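Local atomic coordinates of CalS11 (Micromonospora echinospora, PDB entry 3TOS), a protein that acts as a methyltransferase in calicheamicin biosynthesis, probably carrying a methyl group from S-adenosylmethionine to an oxygen atom of its substrate. Residues E19-T23 and L48-Q52; D119-A125 and P221-G225. One frame throughout, in Å; residues are numbered along the deposited sequence. Where two conformers were deposited one is given.

Overall arrangement
Starting from the N terminus, the chain first forms helix 17-31, and interaction 1 joins its beginning to the start of helix 50-65, closing a loop of 24 intervening residues before the first strand, 72-76, of the central sheet. Interaction 2 opens later: residues 119-125, in the loop after strand 103-107, meet residues 221-225, in the loop after strand 211-215, with 95 residues between them. The two contacts stand in series, neither nesting nor crossing, and their centres are about 24 Å apart. One ties two N-terminal helices together; the other ties two loops of the Rossmann-like methyltransferase fold beside the bound glutamic acid, whose vicinity His51 of interaction 1 also reaches.

Interaction 1 of 2, residues E19-T23 and L48-Q52; sequences ETETT and LRRHQ
Arg49 reaches Glu19 because its CG sits in the crowded position between backbone N and carbonyl carbon (chi1 66°) and its chain then runs extended to NE, while Glu19 CG lies anti to the backbone N (chi1 164°) and the chain bends at chi2 to bring the carboxylate across. The result is an interhelical salt bridge between the first turns of helix 17-31 and helix 50-65, with Arg49 in the N-cap position of the latter. NE gives Glu19 OE2 a nearly straight bond of 2.8 Å (166°). OE2 lies close to the guanidinium plane but is itself met from above the carboxylate plane; Arg49 NH2 adds a weak bond to the same oxygen at 3.4 Å. Thr23 OG1 rests over one face of the guanidinium, 3.1 Å above its plane and toward the rim, where no N-H points at it, and Gln52 CG lies over the opposite face. Thr22 CG2 packs 4.0 Å from Arg49 CB, while Thr22 OG1 turns to Ala146 O of the second subunit; Asn42 of that subunit also accepts a bond from Arg49 NH2. The other carboxylate oxygen works through water. Glu19 OE1 accepts from one water at 2.7 Å, which in turn accepts from the backbone N of His51, so the acid is coupled to an N-H of the helix start, a setting likely to favour its negative charge. A second water, 2.6 Å from Glu19 OE1, links it to Arg50 NH2, and Arg50 makes a cation-pi contact with Tyr97 of the third subunit. Within helix 17-31, Thr23 OG1 donates to Glu19 O at 2.8 Å, reaching that oxygen from the face of its plane opposite to Thr23 N.

Interaction 2 of 2, residues D119-A125 and P221-G225; sequences DRVGPTA and PKWPG. With GLU (glutamic acid), chain P.
Gly122 and Lys222 bring the irregular loops to 5.4 Å between CA atoms, with Asp119 and Gly225 at 5.9 Å, yet no direct hydrogen bond crosses; the polar links between them run through water. One water donates to Asp119 O and, at 2.6 Å, to Lys222 O, and accepts from Gly122 N; another links Asp119 OD1 to Gly225 N, Asn116 N holding the other carboxylate oxygen. Val121 CG2 packs against Pro224 CD at 3.7 Å, and Ala125 CB packs 3.9 Å from Trp223 CZ3. CG anti to the carbonyl carbon (chi1 -59°) turns the Trp223 indole so that NE1 meets the bound glutamic acid and the neighbouring CZ2 comes 3.5 Å from Thr124 OG1. NE1 donates to ligand OE2 at 2.9 Å, almost straight (174°), with OE2 in the ring plane; Lys222 NZ gives it a weak bond. A leucine in place of Trp223 would probably deprive OE2 of this straight donor and open a gap beside Thr124 and Ala125. A third water joins Thr124 OG1, Lys222 NZ and ligand OE1. Lys222 and Trp223, after strand 211-215, line the glutamic acid pocket with Phe130, Asp189, Asp216 and Glu217, while residues 119-125 back them and reach the ligand through water, in a Rossmann-like methyltransferase fold.

Interaction 1 of 2, residues E19-T23 and L48-Q52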
loop_
_atom_site.group_PDB
_atom_site.type_symbol
_atom_site.label_atom_id
_atom_site.label_comp_id
_atom_site.label_asym_id
_atom_site.label_seq_id
_atom_site.Cartn_x
_atom_site.Cartn_y
_atom_site.Cartn_z
ATOM N N GLU B 19 19.729 -14.000 -35.266
ATOM C CA GLU B 19 20.205 -14.535 -33.946
ATOM C C GLU B 19 21.430 -15.409 -34.172
ATOM O O GLU B 19 22.414 -15.387 -33.424
ATOM C CB GLU B 19 19.048 -15.293 -33.291
ATOM C CG GLU B 19 19.444 -16.244 -32.119
ATOM C CD GLU B 19 19.846 -15.566 -30.808
ATOM O OE1 GLU B 19 19.721 -14.323 -30.704
ATOM O OE2 GLU B 19 20.268 -16.313 -29.879
ATOM N N THR B 20 21.395 -16.184 -35.251
ATOM C CA THR B 20 22.521 -17.047 -35.583
ATOM C C THR B 20 23.750 -16.173 -35.874
ATOM O O THR B 20 24.862 -16.462 -35.430
ATOM C CB THR B 20 22.172 -17.911 -36.814
ATOM O OG1 THR B 20 21.155 -18.868 -36.460
ATOM C CG2 THR B 20 23.407 -18.700 -37.296
ATOM N N GLU B 21 23.555 -15.096 -36.648
ATOM C CA GLU B 21 24.661 -14.150 -36.973
ATOM C C GLU B 21 25.256 -13.493 -35.769
ATOM O O GLU B 21 26.502 -13.462 -35.605
ATOM C CB GLU B 21 24.121 -13.076 -37.926
ATOM C CG GLU B 21 25.147 -12.078 -38.456
ATOM C CD GLU B 21 26.253 -12.758 -39.362
ATOM O OE1 GLU B 21 26.055 -13.896 -39.897
ATOM O OE2 GLU B 21 27.319 -12.142 -39.566
ATOM N N THR B 22 24.389 -13.054 -34.838
ATOM C CA THR B 22 24.905 -12.446 -33.600
ATOM C C THR B 22 25.783 -13.461 -32.835
ATOM O O THR B 22 26.875 -13.140 -32.410
ATOM C CB THR B 22 23.763 -11.948 -32.692
ATOM O OG1 THR B 22 23.197 -10.775 -33.261
ATOM C CG2 THR B 22 24.271 -11.612 -31.271
ATOM N N THR B 23 25.264 -14.681 -32.685
ATOM C CA THR B 23 25.937 -15.713 -31.936
ATOM C C THR B 23 27.291 -16.032 -32.550
ATOM O O THR B 23 28.315 -16.083 -31.858
ATOM C CB THR B 23 25.088 -16.969 -31.882
ATOM O OG1 THR B 23 23.802 -16.648 -31.336
ATOM C CG2 THR B 23 25.717 -18.010 -30.962
ATOM N N LEU B 48 27.781 -11.474 -24.198
ATOM C CA LEU B 48 26.575 -12.038 -23.584
ATOM C C LEU B 48 25.350 -11.388 -24.264
ATOM O O LEU B 48 24.968 -10.261 -23.913
ATOM C CB LEU B 48 26.602 -11.781 -22.046
ATOM C CG LEU B 48 25.374 -12.340 -21.250
ATOM C CD1 LEU B 48 25.428 -13.823 -21.172
ATOM C CD2 LEU B 48 25.388 -11.665 -19.827
ATOM N N ARG B 49 24.757 -12.085 -25.246
ATOM C CA ARG B 49 23.710 -11.489 -26.078
ATOM C C ARG B 49 22.374 -11.527 -25.335
ATOM O O ARG B 49 22.219 -12.269 -24.351
ATOM C CB ARG B 49 23.594 -12.264 -27.407
ATOM C CG ARG B 49 23.104 -13.671 -27.256
ATOM C CD ARG B 49 23.194 -14.385 -28.584
ATOM N NE ARG B 49 22.632 -15.728 -28.536
ATOM C CZ ARG B 49 23.241 -16.807 -28.041
ATOM N NH1 ARG B 49 24.453 -16.720 -27.452
ATOM N NH2 ARG B 49 22.585 -17.981 -28.108
ATOM N N ARG B 50 21.419 -10.769 -25.852
ATOM C CA ARG B 50 20.092 -10.603 -25.245
ATOM C C ARG B 50 19.540 -11.942 -24.775
ATOM O O ARG B 50 19.086 -12.050 -23.647
ATOM C CB ARG B 50 19.111 -10.046 -26.312
ATOM C CG ARG B 50 17.685 -9.822 -25.750
ATOM C CD ARG B 50 16.624 -9.678 -26.864
ATOM N NE ARG B 50 16.665 -10.759 -27.863
ATOM C CZ ARG B 50 16.119 -11.963 -27.684
ATOM N NH1 ARG B 50 15.456 -12.241 -26.547
ATOM N NH2 ARG B 50 16.228 -12.879 -28.652
ATOM N N HIS B 51 19.505 -12.956 -25.644
ATOM C CA HIS B 51 18.836 -14.206 -25.301
ATOM C C HIS B 51 19.467 -14.834 -24.033
ATOM O O HIS B 51 18.752 -15.355 -23.134
ATOM C CB HIS B 51 18.946 -15.227 -26.456
ATOM C CG HIS B 51 18.331 -16.544 -26.121
ATOM N ND1 HIS B 51 16.959 -16.713 -26.068
ATOM C CD2 HIS B 51 18.885 -17.732 -25.750
ATOM C CE1 HIS B 51 16.693 -17.963 -25.745
ATOM N NE2 HIS B 51 17.839 -18.595 -25.519
ATOM N N GLN B 52 20.812 -14.795 -23.955
ATOM C CA GLN B 52 21.518 -15.355 -22.775
ATOM C C GLN B 52 21.426 -14.442 -21.561
ATOM O O GLN B 52 21.319 -14.910 -20.425
ATOM C CB GLN B 52 23.000 -15.706 -23.130
ATOM C CG GLN B 52 23.105 -16.828 -24.211
ATOM C CD GLN B 52 22.544 -18.162 -23.734
ATOM O OE1 GLN B 52 22.265 -18.355 -22.543
ATOM N NE2 GLN B 52 22.338 -19.062 -24.643
HETATM O O HOH W 1 20.031 -12.754 -28.480
HETATM O O HOH W 2 17.809 -12.607 -31.234
#

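Interaction 2 of 2, residues D119-A125 and P221-G225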
loop_
_atom_site.group_PDB
_atom_site.type_symbol
_atom_site.label_atom_id
_atom_site.label_comp_id
_atom_site.label_asym_id
_atom_site.label_seq_id
_atom_site.Cartn_x
_atom_site.Cartn_y
_atom_site.Cartn_z
ATOM N N ASP B 119 7.687 -37.880 -26.217
ATOM C CA ASP B 119 8.768 -36.872 -26.369
ATOM C C ASP B 119 9.190 -36.728 -27.820
ATOM O O ASP B 119 9.960 -35.797 -28.129
ATOM C CB ASP B 119 10.023 -37.314 -25.595
ATOM C CG ASP B 119 9.756 -37.517 -24.111
ATOM O OD1 ASP B 119 9.157 -36.607 -23.495
ATOM O OD2 ASP B 119 10.169 -38.583 -23.575
ATOM N N ARG B 120 8.709 -37.623 -28.708
ATOM C CA ARG B 120 9.222 -37.727 -30.079
ATOM C C ARG B 120 8.497 -36.818 -31.073
ATOM O O ARG B 120 7.963 -37.284 -32.078
ATOM C CB ARG B 120 9.160 -39.191 -30.531
ATOM C CG ARG B 120 10.252 -39.983 -29.864
ATOM C CD ARG B 120 10.292 -41.453 -30.350
ATOM N NE ARG B 120 11.351 -42.090 -29.607
ATOM C CZ ARG B 120 11.681 -43.360 -29.647
ATOM N NH1 ARG B 120 11.036 -44.198 -30.454
ATOM N NH2 ARG B 120 12.688 -43.773 -28.888
ATOM N N VAL B 121 8.488 -35.530 -30.772
ATOM C CA VAL B 121 7.719 -34.514 -31.527
ATOM C C VAL B 121 8.660 -33.812 -32.535
ATOM O O VAL B 121 8.342 -33.681 -33.717
ATOM C CB VAL B 121 7.128 -33.420 -30.584
ATOM C CG1 VAL B 121 6.305 -32.420 -31.366
ATOM C CG2 VAL B 121 6.300 -34.045 -29.540
ATOM N N GLY B 122 9.796 -33.313 -32.031
ATOM C CA GLY B 122 10.804 -32.676 -32.867
ATOM C C GLY B 122 11.933 -33.616 -33.202
ATOM O O GLY B 122 11.926 -34.775 -32.755
ATOM N N PRO B 123 12.950 -33.099 -33.908
ATOM C CA PRO B 123 13.992 -33.957 -34.485
ATOM C C PRO B 123 15.199 -34.148 -33.567
ATOM O O PRO B 123 16.245 -34.692 -33.959
ATOM C CB PRO B 123 14.394 -33.205 -35.756
ATOM C CG PRO B 123 14.210 -31.743 -35.380
ATOM C CD PRO B 123 12.961 -31.737 -34.461
ATOM N N THR B 124 15.094 -33.680 -32.331
ATOM C CA THR B 124 16.230 -33.892 -31.412
ATOM C C THR B 124 15.913 -34.762 -30.212
ATOM O O THR B 124 16.737 -34.913 -29.295
ATOM C CB THR B 124 16.894 -32.577 -30.945
ATOM O OG1 THR B 124 15.907 -31.765 -30.309
ATOM C CG2 THR B 124 17.504 -31.845 -32.128
ATOM N N ALA B 125 14.769 -35.438 -30.266
ATOM C CA ALA B 125 14.380 -36.359 -29.184
ATOM C C ALA B 125 14.914 -37.777 -29.452
ATOM O O ALA B 125 14.184 -38.681 -29.887
ATOM C CB ALA B 125 12.848 -36.346 -28.998
ATOM N N PRO B 221 5.666 -26.730 -27.630
ATOM C CA PRO B 221 5.191 -27.835 -28.460
ATOM C C PRO B 221 6.262 -28.899 -28.764
ATOM O O PRO B 221 5.914 -30.085 -28.928
ATOM C CB PRO B 221 4.759 -27.130 -29.780
ATOM C CG PRO B 221 4.331 -25.722 -29.348
ATOM C CD PRO B 221 5.340 -25.391 -28.197
ATOM N N LYS B 222 7.536 -28.506 -28.805
ATOM C CA LYS B 222 8.592 -29.449 -29.120
ATOM C C LYS B 222 8.827 -30.453 -27.962
ATOM O O LYS B 222 9.319 -31.552 -28.186
ATOM C CB LYS B 222 9.887 -28.682 -29.399
ATOM C CG LYS B 222 10.992 -29.565 -29.913
ATOM C CD LYS B 222 12.252 -28.674 -30.034
ATOM C CE LYS B 222 13.080 -29.035 -31.145
ATOM N NZ LYS B 222 14.232 -28.062 -31.201
ATOM N N TRP B 223 8.448 -30.058 -26.727
ATOM C CA TRP B 223 8.797 -30.868 -25.543
ATOM C C TRP B 223 7.625 -30.903 -24.592
ATOM O O TRP B 223 7.624 -30.228 -23.543
ATOM C CB TRP B 223 10.011 -30.265 -24.780
ATOM C CG TRP B 223 11.278 -30.146 -25.591
ATOM C CD1 TRP B 223 11.888 -28.987 -25.973
ATOM C CD2 TRP B 223 12.099 -31.218 -26.064
ATOM N NE1 TRP B 223 13.053 -29.271 -26.660
ATOM C CE2 TRP B 223 13.199 -30.633 -26.738
ATOM C CE3 TRP B 223 12.011 -32.617 -25.989
ATOM C CZ2 TRP B 223 14.209 -31.384 -27.310
ATOM C CZ3 TRP B 223 13.040 -33.367 -26.566
ATOM C CH2 TRP B 223 14.106 -32.742 -27.239
ATOM N N PRO B 224 6.604 -31.679 -24.946
ATOM C CA PRO B 224 5.385 -31.706 -24.132
ATOM C C PRO B 224 5.558 -32.547 -22.841
ATOM O O PRO B 224 4.588 -32.624 -22.076
ATOM C CB PRO B 224 4.363 -32.339 -25.096
ATOM C CG PRO B 224 5.195 -33.337 -25.897
ATOM C CD PRO B 224 6.543 -32.592 -26.108
ATOM N N GLY B 225 6.743 -33.139 -22.597
ATOM C CA GLY B 225 6.869 -34.080 -21.479
ATOM C C GLY B 225 6.662 -33.475 -20.090
ATOM O O GLY B 225 6.088 -34.118 -19.216
HETATM N N GLU P . 15.675 -25.950 -23.002
HETATM C CA GLU P . 16.911 -25.596 -23.789
HETATM C C GLU P . 16.844 -24.118 -24.183
HETATM O O GLU P . 15.871 -23.426 -23.832
HETATM C CB GLU P . 17.042 -26.476 -25.071
HETATM C CG GLU P . 15.855 -26.293 -26.049
HETATM C CD GLU P . 15.921 -27.210 -27.279
HETATM O OE1 GLU P . 17.026 -27.687 -27.644
HETATM O OE2 GLU P . 14.882 -27.362 -27.939
HETATM O OXT GLU P . 17.721 -23.572 -24.877
HETATM O O HOH W 3 9.108 -33.975 -24.032
HETATM O O HOH W 4 10.684 -33.437 -29.394
HETATM O O HOH W 5 16.597 -29.311 -29.806
#